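Local coordinates for glyoxalase-related enzyme (Fulvimarina pelagi, PDB 3BQX), which is of unknown function but belongs to the glyoxalase-related vicinal oxygen chelate (VOC) superfamily and is probably a metal-dependent enzyme or a small-molecule binding protein, at residues 8-13 against 54-59; 25-30 against 84-89; 38-41 against 46-49; 75-78 against 82-85; 110-113 against 119-122. All coordinates share one frame; numbering follows the deposited sequence.

Interaction 1 (8-13 against 54-59)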
# COMPACT_ATOMS: atom_id res chain seq x y z
N VAL A 8 1.23 -3.25 7.30
CA VAL A 8 2.46 -2.79 6.66
C VAL A 8 2.32 -2.78 5.16
O VAL A 8 1.71 -3.68 4.58
CB VAL A 8 3.64 -3.75 6.96
CG1 VAL A 8 4.93 -3.17 6.42
CG2 VAL A 8 3.75 -4.03 8.44
N ILE A 9 2.86 -1.73 4.53
CA ILE A 9 2.91 -1.64 3.08
C ILE A 9 4.40 -1.84 2.83
O ILE A 9 5.21 -1.03 3.29
CB ILE A 9 2.55 -0.24 2.51
CG1 ILE A 9 1.11 0.11 2.83
CG2 ILE A 9 2.82 -0.22 0.99
CD1 ILE A 9 0.71 1.50 2.37
N THR A 10 4.77 -2.90 2.15
CA THR A 10 6.19 -3.14 1.89
C THR A 10 6.49 -2.96 0.42
O THR A 10 5.88 -3.59 -0.43
CB THR A 10 6.60 -4.56 2.30
OG1 THR A 10 6.42 -4.72 3.71
CG2 THR A 10 8.07 -4.81 1.97
N LEU A 11 7.44 -2.08 0.14
CA LEU A 11 7.86 -1.83 -1.24
C LEU A 11 9.23 -2.43 -1.43
O LEU A 11 10.12 -2.22 -0.61
CB LEU A 11 7.94 -0.33 -1.52
CG LEU A 11 6.64 0.45 -1.28
CD1 LEU A 11 6.88 1.94 -1.52
CD2 LEU A 11 5.55 -0.09 -2.20
N GLY A 12 9.41 -3.19 -2.51
CA GLY A 12 10.70 -3.78 -2.80
C GLY A 12 11.55 -2.72 -3.48
O GLY A 12 11.10 -2.07 -4.42
N ILE A 13 12.78 -2.54 -3.01
CA ILE A 13 13.68 -1.53 -3.57
C ILE A 13 15.05 -2.09 -3.92
O ILE A 13 15.41 -3.18 -3.49
CB ILE A 13 13.85 -0.36 -2.58
CG1 ILE A 13 14.48 -0.86 -1.28
CG2 ILE A 13 12.48 0.29 -2.30
CD1 ILE A 13 15.01 0.24 -0.38
N GLN A 54 15.73 -8.53 -3.06
CA GLN A 54 16.22 -9.89 -2.86
C GLN A 54 15.66 -10.49 -1.57
O GLN A 54 15.26 -11.65 -1.53
CB GLN A 54 17.75 -9.94 -2.78
CG GLN A 54 18.51 -9.10 -3.79
CD GLN A 54 18.79 -7.70 -3.28
OE1 GLN A 54 17.95 -6.81 -3.36
NE2 GLN A 54 19.99 -7.49 -2.74
N ASN A 55 15.64 -9.67 -0.52
CA ASN A 55 15.15 -10.10 0.78
C ASN A 55 13.63 -10.31 0.78
O ASN A 55 13.13 -11.26 1.39
CB ASN A 55 15.54 -9.07 1.84
CG ASN A 55 17.05 -9.00 2.06
OD1 ASN A 55 17.64 -9.91 2.64
ND2 ASN A 55 17.67 -7.94 1.57
N LEU A 56 12.91 -9.43 0.10
CA LEU A 56 11.46 -9.59 0.02
C LEU A 56 11.13 -10.89 -0.71
O LEU A 56 10.32 -11.69 -0.25
CB LEU A 56 10.83 -8.41 -0.72
CG LEU A 56 9.36 -8.55 -1.11
CD1 LEU A 56 8.48 -8.78 0.12
CD2 LEU A 56 8.93 -7.28 -1.84
N GLN A 57 11.80 -11.10 -1.84
CA GLN A 57 11.59 -12.30 -2.65
C GLN A 57 11.89 -13.55 -1.84
O GLN A 57 11.18 -14.56 -1.94
CB GLN A 57 12.48 -12.25 -3.88
CG GLN A 57 12.30 -13.41 -4.84
CD GLN A 57 13.18 -13.29 -6.06
OE1 GLN A 57 14.41 -13.40 -5.97
NE2 GLN A 57 12.57 -13.05 -7.22
N GLU A 58 12.95 -13.48 -1.04
CA GLU A 58 13.36 -14.60 -0.19
C GLU A 58 12.29 -14.94 0.84
O GLU A 58 12.03 -16.12 1.11
CB GLU A 58 14.67 -14.24 0.53
CG GLU A 58 15.14 -15.28 1.53
CD GLU A 58 16.26 -14.77 2.43
OE1 GLU A 58 16.79 -15.57 3.23
OE2 GLU A 58 16.60 -13.57 2.34
N ASP A 59 11.68 -13.91 1.42
CA ASP A 59 10.66 -14.12 2.43
C ASP A 59 9.39 -14.73 1.86
O ASP A 59 8.78 -15.60 2.47
CB ASP A 59 10.33 -12.80 3.14
CG ASP A 59 9.72 -13.01 4.51
OD1 ASP A 59 10.40 -13.61 5.37
OD2 ASP A 59 8.57 -12.59 4.72

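Interaction 2 (25-30 against 84-89)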
# COMPACT_ATOMS: atom_id res chain seq x y z
N GLU A 25 14.38 13.28 1.99
CA GLU A 25 14.54 14.62 1.45
C GLU A 25 13.36 15.06 0.59
O GLU A 25 13.07 16.25 0.46
CB GLU A 25 15.83 14.71 0.63
CG GLU A 25 17.09 14.55 1.46
CD GLU A 25 18.35 14.60 0.62
OE1 GLU A 25 18.53 15.58 -0.13
OE2 GLU A 25 19.16 13.65 0.71
N GLY A 26 12.67 14.09 -0.01
CA GLY A 26 11.53 14.41 -0.85
C GLY A 26 10.26 14.60 -0.03
O GLY A 26 9.68 15.68 -0.03
N PHE A 27 9.84 13.56 0.68
CA PHE A 27 8.63 13.65 1.50
C PHE A 27 8.86 14.29 2.87
O PHE A 27 7.91 14.79 3.48
CB PHE A 27 8.02 12.26 1.72
CG PHE A 27 6.99 11.87 0.70
CD1 PHE A 27 7.18 10.76 -0.12
CD2 PHE A 27 5.80 12.59 0.58
CE1 PHE A 27 6.21 10.38 -1.05
CE2 PHE A 27 4.82 12.22 -0.34
CZ PHE A 27 5.03 11.11 -1.16
N GLY A 28 10.10 14.27 3.34
CA GLY A 28 10.40 14.85 4.64
C GLY A 28 10.09 13.88 5.77
O GLY A 28 9.88 14.29 6.91
N TRP A 29 10.07 12.59 5.45
CA TRP A 29 9.77 11.57 6.45
C TRP A 29 11.04 11.03 7.10
O TRP A 29 12.11 11.01 6.51
CB TRP A 29 9.00 10.42 5.80
CG TRP A 29 7.72 10.86 5.16
CD1 TRP A 29 7.06 12.04 5.37
CD2 TRP A 29 6.92 10.12 4.23
NE1 TRP A 29 5.91 12.08 4.63
CE2 TRP A 29 5.79 10.92 3.92
CE3 TRP A 29 7.04 8.86 3.62
CZ2 TRP A 29 4.80 10.50 3.03
CZ3 TRP A 29 6.04 8.44 2.74
CH2 TRP A 29 4.94 9.26 2.45
N ALA A 30 10.90 10.60 8.35
CA ALA A 30 12.04 10.07 9.09
C ALA A 30 11.75 8.62 9.47
O ALA A 30 10.64 8.28 9.85
CB ALA A 30 12.30 10.91 10.33
N ALA A 84 1.67 21.09 -6.10
CA ALA A 84 2.82 21.41 -6.94
C ALA A 84 4.16 21.47 -6.20
O ALA A 84 5.13 20.85 -6.63
CB ALA A 84 2.57 22.73 -7.67
N PRO A 85 4.23 22.22 -5.09
CA PRO A 85 5.49 22.32 -4.34
C PRO A 85 6.03 20.97 -3.87
O PRO A 85 7.21 20.69 -4.02
CB PRO A 85 5.12 23.23 -3.17
CG PRO A 85 4.09 24.13 -3.77
CD PRO A 85 3.23 23.16 -4.56
N LEU A 86 5.15 20.15 -3.29
CA LEU A 86 5.57 18.84 -2.81
C LEU A 86 6.10 17.99 -3.96
O LEU A 86 7.14 17.34 -3.83
CB LEU A 86 4.39 18.13 -2.12
CG LEU A 86 4.64 16.68 -1.68
CD1 LEU A 86 5.95 16.57 -0.90
CD2 LEU A 86 3.47 16.20 -0.82
N MSE A 87 5.41 18.01 -5.09
CA MSE A 87 5.86 17.24 -6.25
C MSE A 87 7.24 17.68 -6.71
O MSE A 87 8.06 16.84 -7.10
CB MSE A 87 4.85 17.37 -7.39
CG MSE A 87 3.61 16.52 -7.19
SE MSE A 87 2.30 16.77 -8.58
CE MSE A 87 3.33 16.16 -10.11
N GLU A 88 7.51 18.98 -6.67
CA GLU A 88 8.82 19.49 -7.07
C GLU A 88 9.89 18.94 -6.14
O GLU A 88 10.98 18.58 -6.58
CB GLU A 88 8.84 21.02 -7.03
CG GLU A 88 7.86 21.71 -7.96
CD GLU A 88 8.00 23.22 -7.95
OE1 GLU A 88 8.04 23.81 -6.86
OE2 GLU A 88 8.08 23.81 -9.05
N ARG A 89 9.56 18.88 -4.85
CA ARG A 89 10.50 18.37 -3.85
C ARG A 89 10.77 16.88 -4.08
O ARG A 89 11.90 16.42 -3.92
CB ARG A 89 9.96 18.60 -2.44
CG ARG A 89 9.84 20.07 -2.04
CD ARG A 89 9.76 20.25 -0.53
NE ARG A 89 8.48 19.86 0.04
CZ ARG A 89 7.36 20.57 -0.06
NH1 ARG A 89 7.36 21.73 -0.71
NH2 ARG A 89 6.24 20.13 0.50
O HOH W 1 13.57 17.70 -2.27
O HOH W 2 8.36 17.52 1.63

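Interaction 3 (38-41 against 46-49)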
# COMPACT_ATOMS: atom_id res chain seq x y z
N ILE A 38 16.53 -2.98 5.32
CA ILE A 38 15.16 -2.49 5.39
C ILE A 38 15.03 -1.18 6.16
O ILE A 38 15.83 -0.89 7.05
CB ILE A 38 14.25 -3.56 6.03
CG1 ILE A 38 12.77 -3.27 5.76
CG2 ILE A 38 14.50 -3.63 7.53
CD1 ILE A 38 11.85 -4.47 6.09
N ILE A 39 14.02 -0.40 5.81
CA ILE A 39 13.71 0.84 6.50
C ILE A 39 12.21 0.86 6.78
O ILE A 39 11.41 0.51 5.91
CB ILE A 39 14.07 2.08 5.65
CG1 ILE A 39 15.58 2.12 5.41
CG2 ILE A 39 13.61 3.35 6.37
CD1 ILE A 39 16.03 3.26 4.52
N PHE A 40 11.85 1.24 8.00
CA PHE A 40 10.44 1.34 8.39
C PHE A 40 10.12 2.79 8.73
O PHE A 40 10.90 3.46 9.42
CB PHE A 40 10.12 0.52 9.64
CG PHE A 40 10.18 -0.97 9.46
CD1 PHE A 40 9.57 -1.59 8.37
CD2 PHE A 40 10.80 -1.77 10.41
CE1 PHE A 40 9.57 -2.98 8.24
CE2 PHE A 40 10.81 -3.16 10.28
CZ PHE A 40 10.19 -3.76 9.20
N TYR A 41 8.97 3.26 8.27
CA TYR A 41 8.49 4.61 8.57
C TYR A 41 7.13 4.43 9.24
O TYR A 41 6.29 3.68 8.75
CB TYR A 41 8.29 5.43 7.29
CG TYR A 41 9.51 5.62 6.43
CD1 TYR A 41 10.36 6.72 6.61
CD2 TYR A 41 9.82 4.72 5.42
CE1 TYR A 41 11.49 6.90 5.81
CE2 TYR A 41 10.94 4.88 4.61
CZ TYR A 41 11.77 5.98 4.82
OH TYR A 41 12.89 6.12 4.03
N PHE A 46 -0.42 2.56 10.12
CA PHE A 46 0.33 1.41 9.62
C PHE A 46 1.78 1.82 9.42
O PHE A 46 2.14 2.98 9.62
CB PHE A 46 -0.27 0.98 8.28
CG PHE A 46 -0.04 1.97 7.17
CD1 PHE A 46 1.06 1.84 6.32
CD2 PHE A 46 -0.87 3.07 7.02
CE1 PHE A 46 1.32 2.79 5.33
CE2 PHE A 46 -0.61 4.03 6.03
CZ PHE A 46 0.49 3.88 5.19
N VAL A 47 2.59 0.86 9.01
CA VAL A 47 4.01 1.08 8.77
C VAL A 47 4.33 0.92 7.28
O VAL A 47 3.80 0.02 6.63
CB VAL A 47 4.85 0.06 9.56
CG1 VAL A 47 6.33 0.27 9.32
CG2 VAL A 47 4.53 0.18 11.04
N LEU A 48 5.18 1.81 6.76
CA LEU A 48 5.64 1.73 5.38
C LEU A 48 7.05 1.16 5.46
O LEU A 48 7.89 1.68 6.21
CB LEU A 48 5.68 3.12 4.72
CG LEU A 48 6.42 3.18 3.37
CD1 LEU A 48 5.63 2.42 2.32
CD2 LEU A 48 6.59 4.63 2.94
N ALA A 49 7.30 0.09 4.72
CA ALA A 49 8.62 -0.52 4.72
C ALA A 49 9.19 -0.53 3.32
O ALA A 49 8.47 -0.74 2.35
CB ALA A 49 8.53 -1.95 5.23

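Interaction 4 (75-78 against 82-85)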
# COMPACT_ATOMS: atom_id res chain seq x y z
N HIS A 75 -0.91 10.41 -1.47
CA HIS A 75 -0.63 11.23 -0.30
C HIS A 75 -1.52 12.45 -0.53
O HIS A 75 -1.38 13.14 -1.53
CB HIS A 75 0.83 11.67 -0.24
CG HIS A 75 1.14 12.60 0.89
ND1 HIS A 75 1.15 13.97 0.77
CD2 HIS A 75 1.39 12.34 2.20
CE1 HIS A 75 1.40 14.52 1.94
NE2 HIS A 75 1.55 13.55 2.83
N ASN A 76 -2.46 12.69 0.39
CA ASN A 76 -3.38 13.81 0.27
C ASN A 76 -2.95 15.01 1.11
O ASN A 76 -2.62 14.88 2.29
CB ASN A 76 -4.79 13.37 0.68
CG ASN A 76 -5.47 12.51 -0.37
OD1 ASN A 76 -4.80 11.96 -1.26
ND2 ASN A 76 -6.79 12.39 -0.28
N VAL A 77 -2.96 16.19 0.48
CA VAL A 77 -2.55 17.42 1.14
C VAL A 77 -3.74 18.26 1.61
O VAL A 77 -4.86 18.06 1.16
CB VAL A 77 -1.66 18.26 0.20
CG1 VAL A 77 -0.44 17.44 -0.21
CG2 VAL A 77 -2.45 18.69 -1.02
N ARG A 78 -3.47 19.21 2.51
CA ARG A 78 -4.54 20.04 3.07
C ARG A 78 -4.94 21.29 2.28
O ARG A 78 -5.88 21.98 2.66
CB ARG A 78 -4.18 20.44 4.51
CG ARG A 78 -4.07 19.25 5.46
CD ARG A 78 -3.83 19.71 6.89
NE ARG A 78 -3.63 18.60 7.82
CZ ARG A 78 -4.60 17.79 8.24
NH1 ARG A 78 -5.84 17.96 7.82
NH2 ARG A 78 -4.31 16.81 9.08
N GLU A 82 -0.46 23.06 -2.13
CA GLU A 82 0.59 22.18 -1.64
C GLU A 82 0.99 21.10 -2.62
O GLU A 82 2.08 20.54 -2.53
CB GLU A 82 0.16 21.52 -0.33
CG GLU A 82 -0.09 22.52 0.76
CD GLU A 82 1.02 23.54 0.84
OE1 GLU A 82 2.12 23.19 1.33
OE2 GLU A 82 0.80 24.68 0.38
N VAL A 83 0.11 20.80 -3.57
CA VAL A 83 0.39 19.75 -4.53
C VAL A 83 1.64 19.98 -5.36
O VAL A 83 2.57 19.18 -5.33
CB VAL A 83 -0.81 19.54 -5.49
CG1 VAL A 83 -0.49 18.43 -6.48
CG2 VAL A 83 -2.05 19.19 -4.68
N ALA A 84 1.67 21.09 -6.10
CA ALA A 84 2.82 21.41 -6.94
C ALA A 84 4.16 21.47 -6.20
O ALA A 84 5.13 20.85 -6.63
CB ALA A 84 2.57 22.73 -7.67
N PRO A 85 4.23 22.22 -5.09
CA PRO A 85 5.49 22.32 -4.34
C PRO A 85 6.03 20.97 -3.87
O PRO A 85 7.21 20.69 -4.02
CB PRO A 85 5.12 23.23 -3.17
CG PRO A 85 4.09 24.13 -3.77
CD PRO A 85 3.23 23.16 -4.56

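Interaction 5 (110-113 against 119-122)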
# COMPACT_ATOMS: atom_id res chain seq x y z
N ARG A 110 -4.46 16.80 -8.77
CA ARG A 110 -3.54 15.70 -8.48
C ARG A 110 -2.54 15.44 -9.59
O ARG A 110 -2.82 15.66 -10.77
CB ARG A 110 -4.33 14.42 -8.17
CG ARG A 110 -5.12 13.84 -9.35
CD ARG A 110 -4.27 12.92 -10.23
NE ARG A 110 -5.01 12.48 -11.41
CZ ARG A 110 -5.28 13.26 -12.45
NH1 ARG A 110 -4.86 14.52 -12.47
NH2 ARG A 110 -5.98 12.79 -13.47
N GLY A 111 -1.36 14.99 -9.18
CA GLY A 111 -0.30 14.66 -10.11
C GLY A 111 0.34 13.35 -9.68
O GLY A 111 -0.02 12.79 -8.64
N TYR A 112 1.28 12.84 -10.47
CA TYR A 112 1.95 11.58 -10.15
C TYR A 112 3.46 11.68 -10.25
O TYR A 112 4.00 12.30 -11.17
CB TYR A 112 1.46 10.47 -11.08
CG TYR A 112 0.06 9.96 -10.81
CD1 TYR A 112 -0.17 8.98 -9.85
CD2 TYR A 112 -1.03 10.42 -11.56
CE1 TYR A 112 -1.45 8.46 -9.64
CE2 TYR A 112 -2.30 9.91 -11.36
CZ TYR A 112 -2.51 8.93 -10.40
OH TYR A 112 -3.76 8.38 -10.23
N VAL A 113 4.15 11.05 -9.30
CA VAL A 113 5.60 11.01 -9.26
C VAL A 113 5.99 9.64 -8.75
O VAL A 113 5.46 9.19 -7.73
CB VAL A 113 6.19 12.09 -8.31
CG1 VAL A 113 7.70 11.95 -8.24
CG2 VAL A 113 5.81 13.48 -8.79
N HIS A 119 7.90 2.90 -7.96
CA HIS A 119 6.61 2.85 -7.26
C HIS A 119 5.91 4.19 -7.42
O HIS A 119 6.45 5.23 -7.06
CB HIS A 119 6.82 2.51 -5.79
CG HIS A 119 7.48 1.19 -5.58
ND1 HIS A 119 6.91 -0.00 -5.99
CD2 HIS A 119 8.67 0.87 -5.04
CE1 HIS A 119 7.73 -1.00 -5.71
NE2 HIS A 119 8.81 -0.50 -5.13
N ILE A 120 4.70 4.14 -7.95
CA ILE A 120 3.91 5.33 -8.22
C ILE A 120 3.23 6.00 -7.04
O ILE A 120 2.52 5.36 -6.25
CB ILE A 120 2.82 5.02 -9.27
CG1 ILE A 120 3.48 4.50 -10.55
CG2 ILE A 120 2.00 6.26 -9.55
CD1 ILE A 120 2.50 4.00 -11.60
N TRP A 121 3.45 7.31 -6.92
CA TRP A 121 2.83 8.09 -5.87
C TRP A 121 1.93 9.15 -6.48
O TRP A 121 2.32 9.83 -7.43
CB TRP A 121 3.87 8.81 -5.00
CG TRP A 121 4.49 7.95 -3.97
CD1 TRP A 121 5.61 7.18 -4.11
CD2 TRP A 121 4.01 7.73 -2.64
NE1 TRP A 121 5.86 6.49 -2.95
CE2 TRP A 121 4.89 6.81 -2.03
CE3 TRP A 121 2.93 8.22 -1.91
CZ2 TRP A 121 4.72 6.36 -0.72
CZ3 TRP A 121 2.75 7.77 -0.59
CH2 TRP A 121 3.65 6.86 -0.02
N GLU A 122 0.72 9.27 -5.95
CA GLU A 122 -0.19 10.31 -6.40
C GLU A 122 -0.14 11.37 -5.31
O GLU A 122 -0.24 11.05 -4.13
CB GLU A 122 -1.62 9.79 -6.52
CG GLU A 122 -2.63 10.93 -6.77
CD GLU A 122 -4.06 10.44 -6.86
OE1 GLU A 122 -4.34 9.34 -6.34
OE2 GLU A 122 -4.90 11.17 -7.43
O HOH W 3 -4.48 6.43 -8.17

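Interaction 1 (8-13 against 54-59)
Gly-12, the residue on which Leu-56 comes to rest, turns its carbonyl O to His-119 NE2, and that hydrogen bond ties the end of strand 8-13 to the loop before strand 120-125. Across to helix 53-60 the contact is carried by Leu-56. Its CG stands opposite the backbone N about the first torsion (chi1 169°), and the two methyls reach out from the helix over the strand. CD2 comes down on the bare backbone of Gly-12, 4.0 Å from its CA, while CD1 lies 4.4 Å from Thr-10 CG2 in a looser touch. Because Gly-12 has no side chain, the helix residue can sit directly against the main chain. The N-to-C directions of the two segments are 124° apart, their axes 8.2 Å apart at closest approach.

Leu-56 also packs on Trp-51 and on Ser-70 of the second subunit. Strand 8-13 itself pairs antiparallel with a strand of that subunit, so the sheet runs on through the dimer. With 128 Å² buried and one leucine doing most of the work, the two segments meet here through methyl packing, without polar bonds between them.

Interaction 2 (25-30 against 84-89)
The Phe-27 ring meets Leu-86 CD2 obliquely at its CE2 atom (4.2 Å) and carries Trp-29 CZ2 on one face, 3.3 Å above the plane and displaced toward the rim. On the other segment, the Arg-89 guanidinium lies with one face over Leu-86 CA, while a water sits at its edge, in plane. This is helix-to-helix packing in the VOC fold: the tail of helix 16-26 and the turn that follows it rest against helix 83-92.

The indole of Trp-29 is itself covered on one face by Phe-27 CB, so the two aromatic residues of the turn are folded onto each other. Phe-27 also meets Trp-121 edge-to-face and touches His-75, which places it in the layer between the helices and the sheet of strand 120-125. Gly-28 is the first residue after the helix to leave helical angles; its phi is positive (83°), a backbone shape that by itself calls for glycine.

Closest backbone approach is at Gly-26, whose CA lies 3.7 Å from Arg-89 O. Gly-26 O lies 3.9 Å from Leu-86 CD1. Leu-86 gets there with CG opposite its backbone N (chi1 174°), which sends CD1 to the carbonyl of Gly-26 and CD2 to the Phe-27 ring.

Two waters finish the seam. One donates to both Glu-25 O and Arg-89 O, the latter at 2.7 Å. The other donates to Gly-26 O and accepts from Arg-89 NE, the water oxygen lying 2.8 Å from each of these two atoms.

Interaction 3 (38-41 against 46-49)
Phe-40 and Ala-49 face each other in the beta hairpin of strands 38-42 and 47-52, as a non-hydrogen-bonded antiparallel pair. The small methyl of Ala-49 makes a shallow spot on this face, and the edge of the Phe-40 ring settles into it: CD1 and CE1 each stand 3.3 Å from Ala-49 CB, a tight fit. CG of Phe-40 lies beside its own backbone N (chi1 -69°), and this brings the ring edge over to Ala-49 on the partner strand. Val-47 fills in behind, its CG1 lodged 3.8 Å from Phe-40 CB, and Ile-38 CD1 also touches Ala-49 CB, at 4.3 Å. Beyond the pair, Trp-129 of the second subunit meets the Phe-40 ring edge-to-face.

On the reverse face, Tyr-41 and Leu-48 lie side by side and point the same way, touching through their CD2 atoms at 4.1 Å. Ile-9 and Met-43 pack on the leucine, so that face belongs to the core.

Between the faces, Tyr-41 and Leu-48 hold a hydrogen-bonded antiparallel pair. Tyr-41 N to Leu-48 O is 2.8 Å, and Leu-48 N to Tyr-41 O is 2.9 Å with 167° at the hydrogen.

Interaction 4 (75-78 against 82-85)
About its first torsion Val-77 is turned (chi1 -58°) with CG2 between the backbone N and the carbonyl carbon, and this puts CG2 in front of Val-83. There it meets Val-83 CG2 at 3.7 Å. The second valine has its CG1 opposite the backbone N (chi1 180°), which leaves CG2 on the side facing the strand. The two side chains cross at about a right angle and touch through one methyl each.

Glu-82 supplies the other half of the contact with its first methylene only. Its CB lies 3.8 Å from Val-77 CB and 3.9 Å from Val-77 CG2. Past that point the glutamate chain bends at chi2 (-47°) and carries the carboxylate away from the valine.

The setting is the strand-to-helix step of the second beta-alpha-beta-beta-beta module of the VOC fold (strand 71-76, helix 83-92, then strands 96-102, 109-114 and 120-125), with Val-77 and Val-83 closing the base of the loop. Both valines pack on Phe-125, and Val-77 also touches Leu-86 one helical turn on. Backbone hydrogen bonding with Ala-124 ties Val-77 to strand 120-125.

Chemically the joint is wholly apolar. Carbon meets carbon at both touching points, and the charged end of Glu-82 is kept out of it, so this contact between strand end and helix start rests on carbon packing.

Interaction 5 (110-113 against 119-122)
Strands 109-114 and 120-125 form a beta hairpin in one of the two mixed four-stranded sheets of this VOC fold. Its hydrogen-bonded pair is Val-113 with Trp-121. Val-113 N gives a straight bond to Trp-121 O, 2.9 Å and 166° at the hydrogen. The return bond, Trp-121 N to Val-113 O, is also 2.9 Å but less straight, 143° at the hydrogen.

Next along, Tyr-112 and Glu-122 stand on the same face. CG of Glu-122 lies opposite its backbone N and the chain beyond is extended, running across the tyrosine ring: CG lies over one face, CB is 3.4 Å from Tyr-112 CE1, and ring and carboxylate planes are only 18° apart. Ile-120 CG2 approaches Tyr-112 CD1 at 3.5 Å. A water bonded to Tyr-112 OH reaches Glu-122 OE1 weakly.

Glu-122 OE2 rests on the methylenes of Arg-110, 3.3 Å from CG, but its 4.2 Å to Arg-110 NE is too long for a salt bridge. Arg-110 pairs instead with Asp-102 and with Asp-59 of the second subunit, which also binds Tyr-112 OH.

Strands 71-76 and 96-102 border the hairpin. On the Val-113 and Trp-121 face, Val-113 packs on Met-87 and Leu-90 of helix 83-92, and Trp-121 NE1 bonds Tyr-23 OH of helix 16-26.

How the interactions relate
The contacts fall on two mixed sheets of the same strand order, the pattern of paired modules in the VOC fold. Interactions 1 and 3 meet on the first, through strands 8-13 and 47-52, their centres about 11 Å apart; interactions 4 and 5 meet on the second, through strands 71-76 and 120-125, at about 11 Å. Interaction 2 lies beside interaction 4 (centres about 9 Å), sharing helix 83-92. Along the chain, interaction 3 is nested within the loops closed by interactions 1 and 2, and interaction 5 comes last. His-119 links interactions 1 and 5, whose centres are about 21 Å apart. All five contacts touch the second subunit, so all lie at or near the dimer interface.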